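Local coordinates for monalysin (Pseudomonas entomophila, PDB 4MKQ), which forms pores in host cell membranes as a secreted beta-barrel toxin, lysing cells and contributing to intestinal damage and lethality in infected Drosophila, at residues A[2-7]-A[139-144]; A[41-46]-A[107-112]; A[62-65]-A[71-74]. One frame throughout, in Å; residues are numbered along the deposited sequence.

Interaction 1 (A[2-7]-A[139-144])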
ATOM      1  N   GLY A   2     -18.776   0.396 -29.909  1.00 58.08           N
ATOM      2  CA  GLY A   2     -18.903   1.804 -30.285  1.00 56.88           C
ATOM      3  C   GLY A   2     -19.374   2.678 -29.135  1.00 58.55           C
ATOM      4  O   GLY A   2     -19.642   3.869 -29.319  1.00 58.20           O
ATOM      5  N   ARG A   3     -19.470   2.073 -27.926  1.00 53.25           N
ATOM      6  CA  ARG A   3     -19.820   2.686 -26.643  1.00 51.95           C
ATOM      7  C   ARG A   3     -18.653   3.597 -26.241  1.00 51.31           C
ATOM      8  O   ARG A   3     -18.856   4.585 -25.533  1.00 50.59           O
ATOM      9  CB  ARG A   3     -20.025   1.578 -25.593  1.00 54.07           C
ATOM     10  CG  ARG A   3     -20.659   2.040 -24.285  1.00 71.14           C
ATOM     11  CD  ARG A   3     -20.734   0.910 -23.272  1.00 90.12           C
ATOM     12  NE  ARG A   3     -21.865   0.014 -23.517  1.00108.27           N
ATOM     13  CZ  ARG A   3     -23.075   0.164 -22.983  1.00129.12           C
ATOM     14  NH1 ARG A   3     -23.326   1.180 -22.165  1.00119.07           N
ATOM     15  NH2 ARG A   3     -24.042  -0.699 -23.264  1.00118.63           N
ATOM     16  N   PHE A   4     -17.435   3.256 -26.721  1.00 44.75           N
ATOM     17  CA  PHE A   4     -16.187   3.991 -26.519  1.00 43.10           C
ATOM     18  C   PHE A   4     -16.242   5.404 -27.092  1.00 45.64           C
ATOM     19  O   PHE A   4     -15.688   6.331 -26.493  1.00 45.03           O
ATOM     20  CB  PHE A   4     -14.993   3.217 -27.094  1.00 44.31           C
ATOM     21  CG  PHE A   4     -14.182   2.483 -26.056  1.00 45.13           C
ATOM     22  CD1 PHE A   4     -13.127   3.110 -25.402  1.00 47.62           C
ATOM     23  CD2 PHE A   4     -14.469   1.163 -25.732  1.00 46.59           C
ATOM     24  CE1 PHE A   4     -12.370   2.426 -24.450  1.00 48.19           C
ATOM     25  CE2 PHE A   4     -13.714   0.482 -24.776  1.00 49.03           C
ATOM     26  CZ  PHE A   4     -12.673   1.118 -24.138  1.00 46.91           C
ATOM     27  N   ASP A   5     -16.929   5.566 -28.241  1.00 41.31           N
ATOM     28  CA  ASP A   5     -17.110   6.857 -28.903  1.00 40.42           C
ATOM     29  C   ASP A   5     -18.095   7.732 -28.122  1.00 42.15           C
ATOM     30  O   ASP A   5     -17.965   8.956 -28.136  1.00 41.73           O
ATOM     31  CB  ASP A   5     -17.587   6.673 -30.349  1.00 42.31           C
ATOM     32  CG  ASP A   5     -17.337   7.897 -31.205  1.00 54.21           C
ATOM     33  OD1 ASP A   5     -16.155   8.249 -31.403  1.00 53.42           O
ATOM     34  OD2 ASP A   5     -18.326   8.519 -31.658  1.00 61.43           O
ATOM     35  N   GLN A   6     -19.058   7.100 -27.430  1.00 37.19           N
ATOM     36  CA  GLN A   6     -20.075   7.769 -26.615  1.00 36.32           C
ATOM     37  C   GLN A   6     -19.503   8.373 -25.329  1.00 36.88           C
ATOM     38  O   GLN A   6     -20.134   9.269 -24.754  1.00 36.63           O
ATOM     39  CB  GLN A   6     -21.227   6.807 -26.280  1.00 38.05           C
ATOM     40  CG  GLN A   6     -22.206   6.581 -27.425  1.00 59.04           C
ATOM     41  CD  GLN A   6     -23.052   5.351 -27.195  1.00 82.21           C
ATOM     42  OE1 GLN A   6     -23.794   5.243 -26.206  1.00 78.40           O
ATOM     43  NE2 GLN A   6     -22.962   4.395 -28.110  1.00 74.47           N
ATOM     44  N   TYR A   7     -18.330   7.877 -24.870  1.00 30.44           N
ATOM     45  CA  TYR A   7     -17.671   8.363 -23.656  1.00 28.86           C
ATOM     46  C   TYR A   7     -17.285   9.840 -23.792  1.00 31.03           C
ATOM     47  O   TYR A   7     -16.728  10.231 -24.822  1.00 30.47           O
ATOM     48  CB  TYR A   7     -16.428   7.521 -23.297  1.00 29.30           C
ATOM     49  CG  TYR A   7     -16.683   6.071 -22.946  1.00 30.04           C
ATOM     50  CD1 TYR A   7     -17.801   5.696 -22.204  1.00 32.14           C
ATOM     51  CD2 TYR A   7     -15.759   5.083 -23.270  1.00 30.27           C
ATOM     52  CE1 TYR A   7     -18.030   4.363 -21.861  1.00 33.40           C
ATOM     53  CE2 TYR A   7     -15.974   3.747 -22.929  1.00 30.82           C
ATOM     54  CZ  TYR A   7     -17.111   3.391 -22.225  1.00 38.39           C
ATOM     55  OH  TYR A   7     -17.322   2.077 -21.886  1.00 39.30           O
ATOM     56  N   ARG A 139      -7.009  -1.550 -27.301  1.00 27.58           N
ATOM     57  CA  ARG A 139      -7.539  -1.809 -28.641  1.00 27.81           C
ATOM     58  C   ARG A 139      -8.334  -0.607 -29.169  1.00 32.12           C
ATOM     59  O   ARG A 139      -8.169  -0.216 -30.326  1.00 32.06           O
ATOM     60  CB  ARG A 139      -8.423  -3.061 -28.619  1.00 29.31           C
ATOM     61  CG  ARG A 139      -8.410  -3.853 -29.925  1.00 44.02           C
ATOM     62  CD  ARG A 139      -9.370  -5.035 -29.910  1.00 57.67           C
ATOM     63  NE  ARG A 139      -9.116  -5.962 -28.802  1.00 68.76           N
ATOM     64  CZ  ARG A 139      -9.962  -6.182 -27.799  1.00 86.84           C
ATOM     65  NH1 ARG A 139     -11.134  -5.556 -27.759  1.00 74.57           N
ATOM     66  NH2 ARG A 139      -9.649  -7.038 -26.836  1.00 76.47           N
ATOM     67  N   ASN A 140      -9.185  -0.019 -28.321  1.00 28.52           N
ATOM     68  CA  ASN A 140      -9.997   1.125 -28.703  1.00 28.21           C
ATOM     69  C   ASN A 140      -9.238   2.439 -28.719  1.00 31.43           C
ATOM     70  O   ASN A 140      -9.369   3.185 -29.683  1.00 31.97           O
ATOM     71  CB  ASN A 140     -11.243   1.226 -27.842  1.00 30.77           C
ATOM     72  CG  ASN A 140     -12.426   0.528 -28.461  1.00 62.80           C
ATOM     73  OD1 ASN A 140     -13.192   1.127 -29.228  1.00 59.90           O
ATOM     74  ND2 ASN A 140     -12.591  -0.757 -28.159  1.00 53.93           N
ATOM     75  N   VAL A 141      -8.439   2.719 -27.681  1.00 26.13           N
ATOM     76  CA  VAL A 141      -7.706   3.978 -27.568  1.00 25.14           C
ATOM     77  C   VAL A 141      -6.550   4.073 -28.585  1.00 28.51           C
ATOM     78  O   VAL A 141      -6.539   5.017 -29.377  1.00 28.38           O
ATOM     79  CB  VAL A 141      -7.252   4.277 -26.108  1.00 28.30           C
ATOM     80  CG1 VAL A 141      -6.410   5.543 -26.035  1.00 27.82           C
ATOM     81  CG2 VAL A 141      -8.450   4.381 -25.167  1.00 27.85           C
ATOM     82  N   LEU A 142      -5.598   3.124 -28.568  1.00 24.41           N
ATOM     83  CA  LEU A 142      -4.440   3.170 -29.464  1.00 23.92           C
ATOM     84  C   LEU A 142      -4.689   2.605 -30.859  1.00 28.13           C
ATOM     85  O   LEU A 142      -4.448   3.306 -31.841  1.00 28.37           O
ATOM     86  CB  LEU A 142      -3.212   2.490 -28.822  1.00 23.80           C
ATOM     87  CG  LEU A 142      -1.916   2.418 -29.655  1.00 28.21           C
ATOM     88  CD1 LEU A 142      -1.310   3.801 -29.885  1.00 28.59           C
ATOM     89  CD2 LEU A 142      -0.903   1.512 -29.000  1.00 29.45           C
ATOM     90  N   MET A 143      -5.118   1.337 -30.947  1.00 24.22           N
ATOM     91  CA  MET A 143      -5.299   0.629 -32.212  1.00 23.70           C
ATOM     92  C   MET A 143      -6.377   1.223 -33.113  1.00 29.04           C
ATOM     93  O   MET A 143      -6.093   1.520 -34.276  1.00 28.81           O
ATOM     94  CB  MET A 143      -5.533  -0.877 -31.991  1.00 25.55           C
ATOM     95  CG  MET A 143      -4.512  -1.545 -31.069  1.00 28.71           C
ATOM     96  SD  MET A 143      -2.774  -1.133 -31.397  1.00 32.33           S
ATOM     97  CE  MET A 143      -2.506  -2.028 -32.904  1.00 28.92           C
ATOM     98  N   GLU A 144      -7.587   1.426 -32.576  1.00 26.16           N
ATOM     99  CA  GLU A 144      -8.724   1.933 -33.337  1.00 26.08           C
ATOM    100  C   GLU A 144      -8.876   3.458 -33.380  1.00 30.16           C
ATOM    101  O   GLU A 144      -9.464   3.954 -34.343  1.00 30.57           O
ATOM    102  CB  GLU A 144     -10.024   1.297 -32.826  1.00 27.54           C
ATOM    103  CG  GLU A 144     -10.252  -0.115 -33.339  1.00 40.38           C
ATOM    104  CD  GLU A 144     -11.153  -0.991 -32.488  1.00 72.01           C
ATOM    105  OE1 GLU A 144     -12.212  -0.503 -32.030  1.00 72.78           O
ATOM    106  OE2 GLU A 144     -10.810  -2.182 -32.304  1.00 70.49           O
TER

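Interaction 2 (A[41-46]-A[107-112])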
ATOM      1  N   ILE A  41      12.221   7.334 -20.643  1.00 31.59           N
ATOM      2  CA  ILE A  41      11.448   6.173 -20.196  1.00 31.55           C
ATOM      3  C   ILE A  41      12.238   4.944 -20.654  1.00 36.71           C
ATOM      4  O   ILE A  41      12.650   4.877 -21.813  1.00 36.20           O
ATOM      5  CB  ILE A  41       9.962   6.183 -20.689  1.00 34.18           C
ATOM      6  CG1 ILE A  41       9.135   7.233 -19.905  1.00 34.22           C
ATOM      7  CG2 ILE A  41       9.316   4.783 -20.578  1.00 34.19           C
ATOM      8  CD1 ILE A  41       7.733   7.555 -20.443  1.00 39.95           C
ATOM      9  N   TYR A  42      12.494   4.009 -19.727  1.00 34.45           N
ATOM     10  CA  TYR A  42      13.246   2.791 -20.007  1.00 34.69           C
ATOM     11  C   TYR A  42      12.354   1.723 -20.656  1.00 38.28           C
ATOM     12  O   TYR A  42      11.331   1.338 -20.086  1.00 38.04           O
ATOM     13  CB  TYR A  42      13.904   2.265 -18.715  1.00 36.23           C
ATOM     14  CG  TYR A  42      14.871   1.119 -18.925  1.00 38.32           C
ATOM     15  CD1 TYR A  42      14.428  -0.200 -18.942  1.00 40.42           C
ATOM     16  CD2 TYR A  42      16.237   1.350 -19.062  1.00 39.09           C
ATOM     17  CE1 TYR A  42      15.313  -1.259 -19.141  1.00 41.69           C
ATOM     18  CE2 TYR A  42      17.134   0.297 -19.246  1.00 39.98           C
ATOM     19  CZ  TYR A  42      16.666  -1.005 -19.292  1.00 48.34           C
ATOM     20  OH  TYR A  42      17.544  -2.047 -19.471  1.00 50.27           O
ATOM     21  N   ILE A  43      12.745   1.258 -21.852  1.00 34.80           N
ATOM     22  CA  ILE A  43      12.064   0.188 -22.595  1.00 34.72           C
ATOM     23  C   ILE A  43      13.142  -0.762 -23.120  1.00 39.29           C
ATOM     24  O   ILE A  43      14.090  -0.318 -23.774  1.00 38.73           O
ATOM     25  CB  ILE A  43      11.118   0.690 -23.736  1.00 37.65           C
ATOM     26  CG1 ILE A  43      10.038   1.647 -23.218  1.00 37.66           C
ATOM     27  CG2 ILE A  43      10.457  -0.476 -24.489  1.00 38.21           C
ATOM     28  CD1 ILE A  43      10.070   2.941 -23.865  1.00 42.85           C
ATOM     29  N   GLY A  44      12.991  -2.044 -22.803  1.00 36.70           N
ATOM     30  CA  GLY A  44      13.895  -3.104 -23.229  1.00 36.82           C
ATOM     31  C   GLY A  44      15.265  -3.083 -22.589  1.00 41.49           C
ATOM     32  O   GLY A  44      15.436  -3.582 -21.473  1.00 41.71           O
ATOM     33  N   LYS A  45      16.256  -2.520 -23.308  1.00 37.62           N
ATOM     34  CA  LYS A  45      17.658  -2.477 -22.873  1.00 37.10           C
ATOM     35  C   LYS A  45      18.193  -1.081 -22.515  1.00 40.10           C
ATOM     36  O   LYS A  45      19.302  -0.987 -21.977  1.00 39.94           O
ATOM     37  CB  LYS A  45      18.562  -3.137 -23.936  1.00 39.63           C
ATOM     38  CG  LYS A  45      18.425  -4.656 -24.001  1.00 57.78           C
ATOM     39  CD  LYS A  45      19.208  -5.254 -25.153  1.00 70.22           C
ATOM     40  CE  LYS A  45      19.064  -6.757 -25.194  1.00 83.18           C
ATOM     41  NZ  LYS A  45      19.757  -7.345 -26.369  1.00 93.34           N
ATOM     42  N   GLN A  46      17.429  -0.007 -22.806  1.00 35.59           N
ATOM     43  CA  GLN A  46      17.875   1.372 -22.560  1.00 34.70           C
ATOM     44  C   GLN A  46      16.740   2.396 -22.375  1.00 37.10           C
ATOM     45  O   GLN A  46      15.558   2.045 -22.453  1.00 36.70           O
ATOM     46  CB  GLN A  46      18.812   1.831 -23.697  1.00 35.86           C
ATOM     47  CG  GLN A  46      18.160   1.766 -25.069  1.00 42.30           C
ATOM     48  CD  GLN A  46      18.953   2.474 -26.123  1.00 53.43           C
ATOM     49  OE1 GLN A  46      19.684   1.854 -26.897  1.00 49.29           O
ATOM     50  NE2 GLN A  46      18.794   3.786 -26.198  1.00 40.87           N
ATOM     51  N   VAL A 107      12.858   4.774 -36.048  1.00 26.12           N
ATOM     52  CA  VAL A 107      11.565   4.096 -35.858  1.00 25.48           C
ATOM     53  C   VAL A 107      11.035   4.412 -34.459  1.00 29.61           C
ATOM     54  O   VAL A 107      11.609   3.959 -33.466  1.00 29.23           O
ATOM     55  CB  VAL A 107      11.593   2.558 -36.102  1.00 28.90           C
ATOM     56  CG1 VAL A 107      10.183   1.980 -36.121  1.00 28.53           C
ATOM     57  CG2 VAL A 107      12.324   2.200 -37.383  1.00 28.60           C
ATOM     58  N   ASP A 108       9.934   5.175 -34.387  1.00 25.97           N
ATOM     59  CA  ASP A 108       9.268   5.570 -33.146  1.00 25.24           C
ATOM     60  C   ASP A 108       8.338   4.477 -32.648  1.00 28.54           C
ATOM     61  O   ASP A 108       7.719   3.787 -33.460  1.00 27.96           O
ATOM     62  CB  ASP A 108       8.478   6.867 -33.364  1.00 26.81           C
ATOM     63  CG  ASP A 108       9.331   8.119 -33.407  1.00 36.91           C
ATOM     64  OD1 ASP A 108      10.551   8.012 -33.197  1.00 37.47           O
ATOM     65  OD2 ASP A 108       8.769   9.212 -33.614  1.00 43.38           O
ATOM     66  N   LEU A 109       8.221   4.328 -31.319  1.00 24.84           N
ATOM     67  CA  LEU A 109       7.347   3.318 -30.728  1.00 24.56           C
ATOM     68  C   LEU A 109       6.167   3.940 -29.997  1.00 27.55           C
ATOM     69  O   LEU A 109       6.346   4.645 -29.002  1.00 27.76           O
ATOM     70  CB  LEU A 109       8.130   2.340 -29.828  1.00 24.74           C
ATOM     71  CG  LEU A 109       7.366   1.103 -29.338  1.00 29.32           C
ATOM     72  CD1 LEU A 109       7.163   0.083 -30.461  1.00 29.40           C
ATOM     73  CD2 LEU A 109       8.074   0.467 -28.162  1.00 31.26           C
ATOM     74  N   TYR A 110       4.959   3.662 -30.497  1.00 22.75           N
ATOM     75  CA  TYR A 110       3.698   4.156 -29.954  1.00 21.69           C
ATOM     76  C   TYR A 110       3.014   3.058 -29.168  1.00 25.49           C
ATOM     77  O   TYR A 110       2.716   1.997 -29.715  1.00 25.91           O
ATOM     78  CB  TYR A 110       2.790   4.684 -31.080  1.00 22.02           C
ATOM     79  CG  TYR A 110       3.281   5.975 -31.694  1.00 22.45           C
ATOM     80  CD1 TYR A 110       4.290   5.974 -32.653  1.00 24.31           C
ATOM     81  CD2 TYR A 110       2.716   7.196 -31.343  1.00 22.62           C
ATOM     82  CE1 TYR A 110       4.750   7.162 -33.217  1.00 25.43           C
ATOM     83  CE2 TYR A 110       3.152   8.388 -31.917  1.00 23.11           C
ATOM     84  CZ  TYR A 110       4.170   8.366 -32.853  1.00 30.38           C
ATOM     85  OH  TYR A 110       4.608   9.534 -33.418  1.00 31.12           O
ATOM     86  N   TYR A 111       2.804   3.301 -27.874  1.00 21.30           N
ATOM     87  CA  TYR A 111       2.181   2.357 -26.945  1.00 20.51           C
ATOM     88  C   TYR A 111       1.440   3.103 -25.824  1.00 23.99           C
ATOM     89  O   TYR A 111       1.591   4.319 -25.678  1.00 22.62           O
ATOM     90  CB  TYR A 111       3.237   1.374 -26.376  1.00 20.87           C
ATOM     91  CG  TYR A 111       4.230   2.009 -25.424  1.00 20.96           C
ATOM     92  CD1 TYR A 111       5.354   2.677 -25.902  1.00 22.23           C
ATOM     93  CD2 TYR A 111       4.059   1.922 -24.046  1.00 21.41           C
ATOM     94  CE1 TYR A 111       6.269   3.266 -25.033  1.00 21.63           C
ATOM     95  CE2 TYR A 111       4.964   2.513 -23.167  1.00 22.16           C
ATOM     96  CZ  TYR A 111       6.068   3.185 -23.666  1.00 28.76           C
ATOM     97  OH  TYR A 111       6.965   3.761 -22.803  1.00 31.34           O
ATOM     98  N   LEU A 112       0.673   2.356 -25.021  1.00 21.62           N
ATOM     99  CA  LEU A 112      -0.118   2.861 -23.901  1.00 22.12           C
ATOM    100  C   LEU A 112       0.339   2.262 -22.570  1.00 27.73           C
ATOM    101  O   LEU A 112       0.716   1.091 -22.515  1.00 28.28           O
ATOM    102  CB  LEU A 112      -1.595   2.485 -24.138  1.00 22.11           C
ATOM    103  CG  LEU A 112      -2.585   3.537 -24.651  1.00 26.20           C
ATOM    104  CD1 LEU A 112      -2.041   4.337 -25.818  1.00 25.94           C
ATOM    105  CD2 LEU A 112      -3.878   2.874 -25.049  1.00 28.15           C
TER

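Interaction 3 (A[62-65]-A[71-74])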
ATOM      1  N   VAL A  62     -11.864  -2.923  -7.254  1.00 56.15           N
ATOM      2  CA  VAL A  62     -10.896  -3.026  -6.158  1.00 57.65           C
ATOM      3  C   VAL A  62     -11.223  -4.282  -5.351  1.00 66.06           C
ATOM      4  O   VAL A  62     -10.396  -5.191  -5.250  1.00 65.54           O
ATOM      5  CB  VAL A  62     -10.888  -1.766  -5.239  1.00 61.43           C
ATOM      6  CG1 VAL A  62      -9.811  -1.871  -4.162  1.00 61.13           C
ATOM      7  CG2 VAL A  62     -10.711  -0.488  -6.044  1.00 61.29           C
ATOM      8  N   GLU A  63     -12.447  -4.318  -4.787  1.00 66.15           N
ATOM      9  CA  GLU A  63     -12.962  -5.360  -3.903  1.00 67.42           C
ATOM     10  C   GLU A  63     -14.501  -5.338  -3.904  1.00 74.21           C
ATOM     11  O   GLU A  63     -15.113  -4.419  -4.460  1.00 73.33           O
ATOM     12  CB  GLU A  63     -12.461  -5.062  -2.474  1.00 68.84           C
ATOM     13  CG  GLU A  63     -12.025  -6.274  -1.674  1.00 79.50           C
ATOM     14  CD  GLU A  63     -11.649  -5.938  -0.244  1.00 98.97           C
ATOM     15  OE1 GLU A  63     -10.646  -5.216  -0.046  1.00 91.29           O
ATOM     16  OE2 GLU A  63     -12.365  -6.388   0.680  1.00 92.45           O
ATOM     17  N   THR A  64     -15.110  -6.352  -3.268  1.00 73.50           N
ATOM     18  CA  THR A  64     -16.553  -6.500  -3.072  1.00 74.45           C
ATOM     19  C   THR A  64     -16.716  -6.910  -1.601  1.00 80.85           C
ATOM     20  O   THR A  64     -16.258  -7.990  -1.220  1.00 80.83           O
ATOM     21  CB  THR A  64     -17.157  -7.496  -4.086  1.00 82.33           C
ATOM     22  OG1 THR A  64     -16.739  -7.148  -5.409  1.00 82.03           O
ATOM     23  CG2 THR A  64     -18.677  -7.541  -4.029  1.00 80.31           C
ATOM     24  N   ILE A  65     -17.296  -6.024  -0.765  1.00 78.92           N
ATOM     25  CA  ILE A  65     -17.424  -6.296   0.671  1.00 79.54           C
ATOM     26  C   ILE A  65     -18.795  -6.902   1.046  1.00 84.72           C
ATOM     27  O   ILE A  65     -19.816  -6.596   0.427  1.00 83.99           O
ATOM     28  CB  ILE A  65     -17.046  -5.085   1.572  1.00 82.77           C
ATOM     29  CG1 ILE A  65     -17.982  -3.882   1.389  1.00 83.25           C
ATOM     30  CG2 ILE A  65     -15.583  -4.685   1.389  1.00 83.58           C
ATOM     31  CD1 ILE A  65     -18.841  -3.612   2.587  1.00 90.98           C
ATOM     32  N   PHE A  71     -21.524  -4.449  -1.325  1.00 61.94           N
ATOM     33  CA  PHE A  71     -20.937  -3.189  -1.773  1.00 59.52           C
ATOM     34  C   PHE A  71     -19.765  -3.434  -2.686  1.00 57.73           C
ATOM     35  O   PHE A  71     -19.082  -4.451  -2.573  1.00 56.97           O
ATOM     36  CB  PHE A  71     -20.532  -2.296  -0.597  1.00 61.26           C
ATOM     37  CG  PHE A  71     -21.696  -1.773   0.202  1.00 62.82           C
ATOM     38  CD1 PHE A  71     -22.349  -0.606  -0.174  1.00 65.92           C
ATOM     39  CD2 PHE A  71     -22.138  -2.441   1.336  1.00 65.06           C
ATOM     40  CE1 PHE A  71     -23.434  -0.126   0.563  1.00 66.89           C
ATOM     41  CE2 PHE A  71     -23.221  -1.960   2.074  1.00 67.94           C
ATOM     42  CZ  PHE A  71     -23.860  -0.805   1.683  1.00 65.97           C
ATOM     43  N   VAL A  72     -19.547  -2.501  -3.609  1.00 50.35           N
ATOM     44  CA  VAL A  72     -18.496  -2.577  -4.612  1.00 48.15           C
ATOM     45  C   VAL A  72     -17.597  -1.331  -4.547  1.00 47.56           C
ATOM     46  O   VAL A  72     -18.104  -0.211  -4.600  1.00 46.74           O
ATOM     47  CB  VAL A  72     -19.106  -2.781  -6.020  1.00 51.80           C
ATOM     48  CG1 VAL A  72     -18.028  -2.770  -7.071  1.00 51.51           C
ATOM     49  CG2 VAL A  72     -19.922  -4.068  -6.108  1.00 51.59           C
ATOM     50  N   ILE A  73     -16.266  -1.539  -4.450  1.00 41.08           N
ATOM     51  CA  ILE A  73     -15.265  -0.469  -4.395  1.00 39.30           C
ATOM     52  C   ILE A  73     -14.594  -0.304  -5.765  1.00 40.05           C
ATOM     53  O   ILE A  73     -14.115  -1.282  -6.344  1.00 39.11           O
ATOM     54  CB  ILE A  73     -14.237  -0.663  -3.237  1.00 42.15           C
ATOM     55  CG1 ILE A  73     -14.954  -0.924  -1.886  1.00 42.58           C
ATOM     56  CG2 ILE A  73     -13.279   0.538  -3.130  1.00 42.37           C
ATOM     57  CD1 ILE A  73     -14.094  -1.568  -0.772  1.00 48.70           C
ATOM     58  N   TYR A  74     -14.576   0.941  -6.275  1.00 34.66           N
ATOM     59  CA  TYR A  74     -13.970   1.304  -7.556  1.00 33.19           C
ATOM     60  C   TYR A  74     -12.772   2.222  -7.375  1.00 34.85           C
ATOM     61  O   TYR A  74     -12.698   2.956  -6.393  1.00 33.40           O
ATOM     62  CB  TYR A  74     -14.995   1.988  -8.471  1.00 33.95           C
ATOM     63  CG  TYR A  74     -16.073   1.070  -8.992  1.00 34.89           C
ATOM     64  CD1 TYR A  74     -15.832   0.219 -10.065  1.00 36.80           C
ATOM     65  CD2 TYR A  74     -17.359   1.103  -8.462  1.00 35.32           C
ATOM     66  CE1 TYR A  74     -16.839  -0.588 -10.588  1.00 37.48           C
ATOM     67  CE2 TYR A  74     -18.372   0.292  -8.970  1.00 36.01           C
ATOM     68  CZ  TYR A  74     -18.104  -0.560 -10.027  1.00 43.03           C
ATOM     69  OH  TYR A  74     -19.092  -1.377 -10.518  1.00 44.51           O
TER

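Interaction 1 (A[2-7]-A[139-144])
The side chain of Phe4 lies flat against that of Asn140, and this one pairing makes up most of the contact that joins the short, weakly bonded N-terminal helix 3-6 to helix 134-144. The ring and the carboxamide are stacked almost in parallel, their planes only 6° apart. Asn140 CG sits over one ring face, 3.5 Å from Phe4 CD2. Further in, the Asn140 CB methylene stands 3.6 Å from the centroid of the Phe4 ring and nearly on its normal, a CH-pi contact over the middle of the face. The Asn140 amide plane stands nearly perpendicular to its own CA-CB-CG plane, which lets the methylene and the amide carbon meet the same aromatic face together. On the opposite face of the Phe4 ring lies Tyr7, whose CE2 is 3.8 Å above the plane and displaced toward the rim, so the phenyl group is held between its own segment and helix 134-144. Val141 adds a looser touch, its CG2 4.4 Å from Phe4 CE1. Phe56, from strand 46-65, packs against both Phe4 and Val141, while the carbonyl oxygen of Phe4 accepts a hydrogen bond from Trp31 NE1, tying the short helix to strand 29-43. Arg139 O receives Glu144 N at 2.8 Å, closing a wide pi-type turn in the helix. No hydrogen bond crosses between the segments: the N-terminal helix is fixed to helix 134-144 by aromatic-amide stacking and dispersion in a buried setting, and polar anchorage comes from partners beyond them.

Interaction 2 (A[41-46]-A[107-112])
Ile41 and Ile43 direct their side chains at the phenol end of Tyr111. Ile41 CG2 approaches Tyr111 OH to 3.4 Å, and Ile43 CD1 comes equally near. Methyl carbons meet the oxygen in both cases, so these are van der Waals contacts; no hydrogen bond crosses between the segments. The purely apolar contacts centre on Ile43. Its CD1 is 4.0 Å from Tyr111 CE1, whereas its CG2 branch touches Leu109 CD2 at 4.5 Å. Tyr111 CG stands between its own backbone N and carbonyl carbon (chi1 70°), which sends the ring toward the isoleucines; the Tyr111 and Ile43 side chains extend toward each other from opposite directions, and the methyl CD1 meets the ring obliquely. Ile41 also packs on Phe14 of a second subunit. Backbone bonding closes the hairpin of strands 29-43 and 46-65: Ile43 opens a type II' turn to Gln46, with Gly44 second, at positive phi, and Ile43 N bonded to Gln46 O at 3.0 Å. The two strand segments run nearly at right angles (98°), axes 11.7 Å apart, meeting by side chains alone. In the sheet, strands 46-65 and 71-84 lie between them; His82 of the latter and Phe95 stack on Tyr111.

Interaction 3 (A[62-65]-A[71-74])
Residues 62-65 and 71-74 run antiparallel, at 167° with axes 4.9 Å apart, and form the end of the beta hairpin made by strands 46-65 and 71-84. Next to the connecting loop, Ile65 and Phe71 are a hydrogen-bonded pair, joined by Ile65 N to Phe71 O at 3.0 Å and by the longer Phe71 N to Ile65 O. Thr64 and Val72 follow as a non-hydrogen-bonded pair. Beyond them the pairing slips: Val62 and Glu63 both lie opposite Ile73, as in a classic beta bulge, with Val62 N donating to Ile73 O at 2.9 Å and Ile73 N to Glu63 O at 3.1 Å. Val62, in a helix-like conformation (phi/psi -97°/-60°), lets its CB rest 3.9 Å from Ile73 CG2. Ile65, Phe71 and Ile73 share one face of the sheet, while Thr64 and Val72 occupy the other, where their CG2 methyls meet at 4.2 Å. The first face is a subunit interface: Phe71 packs edge-to-face on Phe71 of a third subunit, and Glu63 and Ile73 touch Ile122 of that subunit. Neighbouring strand 106-124 of the same chain continues the sheet beside Val72 and Tyr74. Within the hairpin, Ile65 reaches obliquely across to Phe71, its CG1 3.6 Å from Phe71 CB and its CD1 3.7 Å from the ring atom CD2.

The contacts are nested along the chain: interaction 1 closes the longest loop, interaction 2 lies within it, and interaction 3 within that. Interactions 2 and 3 belong to the same long, mixed sheet, on opposite sides of the chain's centre, with centres 34 Å apart and nearest atoms about 19 Å apart. Interaction 1 sits about 23 Å from interaction 2 and 26 Å from interaction 3, centre to centre, where the N-terminal helix and helix 134-144 pack on the sheet. It touches interaction 2 through Val141 and Leu142, which rest on Leu112. Monalysin belongs to the aerolysin-like pore-forming toxins, and the contacts spread along its elongated, strand-rich body; the construct lacks the membrane-spanning domain.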